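Transaminase (Bacillus megaterium, PDB 5G09) catalyses the transfer of amino groups between amines and carbonyl compounds as an S-selective class-III transaminase, a family that works with pyridoxal phosphate. Local coordinates at the interface of chains A and B. Numbering follows the deposited sequence. Chains: chain A/B, Transaminase.

The interface of chains A and B. Residues chain A 81-82, 91-92, 95-96; chain B 8, 10, 13, 16.
A:Asp92 rests its CB against two neighbouring methyls of the partner subunit, 3.7 Å from CG2 of B:Val13 and nearly as close to CG2 of B:Ile8. B:Ile8 crosses the aspartate at about a right angle and sets its terminal CD1 3.3 Å from carboxylate oxygen OD2. The indole of B:Trp10 comes in with the rim of its six-membered ring, CZ3 lying 3.7 Å from the backbone N of A:Asp92 and CH2 near OD1. That same rim meets A:Arg81 tip to tip, NH2 to CZ2 at 3.7 Å, with guanidinium and ring planes almost perpendicular (87°). Farther along, the methyl CB of A:Ala95 touches the carbonyl O of B:Val13 and CB of B:Trp16; this indole lies alongside A:Lys96, pointing the same way, with the lysine CA above the ring plane and past the rim at CE3. The patch is joined across by packing alone; its polar bonds lie within chain A. The grip is end-on: NH1 of A:Arg81 lies 3.1 Å from OD2 of A:Asp92 on the syn side. NH2 of A:Arg81 forms a salt bridge to OD1 of A:Asp92 at 2.8 Å, from above the carboxylate plane. A:Asp92 has CG between its backbone N and carbonyl carbon (chi1 59°), which turns the carboxylate toward this arginine. An alanine here would probably leave the A:Arg81 guanidinium without its anionic mate, free to turn beside B:Trp10. CE2 of A:Tyr82 stands 3.6 Å above the guanidinium plane of A:Arg81, offset toward its rim, while B:Ile8 CG2 lies over the rim of the B:Trp10 ring. A:Asp92 begins helix 92-105, which packs against the N-terminal helix 10-20 of chain B; two-fold symmetry repeats the contact with the chains exchanged.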
loop_
_atom_site.group_PDB
_atom_site.type_symbol
_atom_site.label_atom_id
_atom_site.label_comp_id
_atom_site.label_asym_id
_atom_site.label_seq_id
_atom_site.Cartn_x
_atom_site.Cartn_y
_atom_site.Cartn_z
ATOM N N ARG A 81 -29.584 -28.731 -22.564
ATOM C CA ARG A 81 -28.293 -29.412 -22.648
ATOM C C ARG A 81 -27.524 -29.247 -21.337
ATOM O O ARG A 81 -26.842 -30.171 -20.883
ATOM C CB ARG A 81 -27.483 -28.890 -23.821
ATOM C CG ARG A 81 -27.919 -29.438 -25.183
ATOM C CD ARG A 81 -27.240 -28.724 -26.337
ATOM N NE ARG A 81 -25.773 -28.785 -26.261
ATOM C CZ ARG A 81 -24.952 -27.936 -26.872
ATOM N NH1 ARG A 81 -25.443 -26.928 -27.599
ATOM N NH2 ARG A 81 -23.633 -28.076 -26.749
ATOM N N TYR A 82 -27.641 -28.072 -20.715
ATOM C CA TYR A 82 -26.790 -27.759 -19.563
ATOM C C TYR A 82 -27.686 -27.317 -18.416
ATOM O O TYR A 82 -28.823 -26.900 -18.655
ATOM C CB TYR A 82 -25.804 -26.636 -19.946
ATOM C CG TYR A 82 -24.806 -26.984 -21.025
ATOM C CD1 TYR A 82 -23.681 -27.786 -20.755
ATOM C CD2 TYR A 82 -24.951 -26.474 -22.319
ATOM C CE1 TYR A 82 -22.763 -28.086 -21.755
ATOM C CE2 TYR A 82 -24.037 -26.752 -23.312
ATOM C CZ TYR A 82 -22.954 -27.546 -23.051
ATOM O OH TYR A 82 -22.062 -27.785 -24.089
ATOM N N THR A 91 -16.954 -25.694 -24.816
ATOM C CA THR A 91 -18.334 -25.834 -25.288
ATOM C C THR A 91 -18.456 -25.073 -26.583
ATOM O O THR A 91 -17.648 -24.184 -26.870
ATOM C CB THR A 91 -19.408 -25.283 -24.322
ATOM O OG1 THR A 91 -19.270 -23.843 -24.185
ATOM C CG2 THR A 91 -19.381 -25.986 -23.000
ATOM N N ASP A 92 -19.495 -25.401 -27.345
ATOM C CA ASP A 92 -19.759 -24.702 -28.581
ATOM C C ASP A 92 -20.152 -23.243 -28.304
ATOM O O ASP A 92 -19.673 -22.354 -28.987
ATOM C CB ASP A 92 -20.854 -25.436 -29.381
ATOM C CG ASP A 92 -22.155 -25.562 -28.624
ATOM O OD1 ASP A 92 -22.157 -25.789 -27.405
ATOM O OD2 ASP A 92 -23.212 -25.455 -29.259
ATOM N N ALA A 95 -16.925 -21.108 -27.295
ATOM C CA ALA A 95 -16.059 -20.949 -28.467
ATOM C C ALA A 95 -16.635 -20.033 -29.544
ATOM O O ALA A 95 -15.923 -19.174 -30.102
ATOM C CB ALA A 95 -15.698 -22.309 -29.051
ATOM N N LYS A 96 -17.922 -20.207 -29.816
ATOM C CA LYS A 96 -18.618 -19.392 -30.805
ATOM C C LYS A 96 -18.733 -17.926 -30.378
ATOM O O LYS A 96 -18.618 -17.030 -31.214
ATOM C CB LYS A 96 -20.015 -19.953 -31.048
ATOM C CG LYS A 96 -20.683 -19.400 -32.290
ATOM C CD LYS A 96 -21.907 -20.220 -32.678
ATOM C CE LYS A 96 -23.149 -19.628 -32.046
ATOM N NZ LYS A 96 -24.410 -19.945 -32.816
ATOM N N ILE B 8 -23.493 -28.612 -35.044
ATOM C CA ILE B 8 -22.316 -28.076 -34.406
ATOM C C ILE B 8 -21.179 -28.818 -35.077
ATOM O O ILE B 8 -21.162 -30.053 -35.107
ATOM C CB ILE B 8 -22.325 -28.373 -32.875
ATOM C CG1 ILE B 8 -23.513 -27.678 -32.186
ATOM C CG2 ILE B 8 -20.997 -27.974 -32.223
ATOM C CD1 ILE B 8 -23.912 -28.284 -30.841
ATOM N N TRP B 10 -17.921 -29.897 -34.210
ATOM C CA TRP B 10 -17.134 -29.950 -32.967
ATOM C C TRP B 10 -15.643 -29.798 -33.150
ATOM O O TRP B 10 -14.957 -29.250 -32.257
ATOM C CB TRP B 10 -17.487 -31.162 -32.115
ATOM C CG TRP B 10 -18.826 -31.006 -31.409
ATOM C CD1 TRP B 10 -20.042 -31.526 -31.802
ATOM C CD2 TRP B 10 -19.076 -30.279 -30.188
ATOM N NE1 TRP B 10 -21.027 -31.167 -30.896
ATOM C CE2 TRP B 10 -20.465 -30.415 -29.893
ATOM C CE3 TRP B 10 -18.264 -29.531 -29.318
ATOM C CZ2 TRP B 10 -21.069 -29.809 -28.762
ATOM C CZ3 TRP B 10 -18.869 -28.923 -28.176
ATOM C CH2 TRP B 10 -20.252 -29.092 -27.908
ATOM N N VAL B 13 -15.378 -26.129 -33.344
ATOM C CA VAL B 13 -15.472 -25.638 -31.955
ATOM C C VAL B 13 -14.096 -25.699 -31.249
ATOM O O VAL B 13 -13.661 -24.729 -30.614
ATOM C CB VAL B 13 -16.544 -26.424 -31.170
ATOM C CG1 VAL B 13 -16.378 -26.228 -29.662
ATOM C CG2 VAL B 13 -17.951 -26.032 -31.647
ATOM N N TRP B 16 -11.655 -23.135 -32.686
ATOM C CA TRP B 16 -11.950 -21.793 -32.151
ATOM C C TRP B 16 -11.527 -21.666 -30.684
ATOM O O TRP B 16 -10.986 -20.651 -30.277
ATOM C CB TRP B 16 -13.428 -21.465 -32.228
ATOM C CG TRP B 16 -13.979 -21.257 -33.619
ATOM C CD1 TRP B 16 -13.293 -20.907 -34.739
ATOM C CD2 TRP B 16 -15.346 -21.373 -34.003
ATOM N NE1 TRP B 16 -14.154 -20.800 -35.809
ATOM C CE2 TRP B 16 -15.421 -21.073 -35.386
ATOM C CE3 TRP B 16 -16.513 -21.712 -33.319
ATOM C CZ2 TRP B 16 -16.628 -21.102 -36.104
ATOM C CZ3 TRP B 16 -17.726 -21.743 -34.035
ATOM C CH2 TRP B 16 -17.767 -21.426 -35.406
#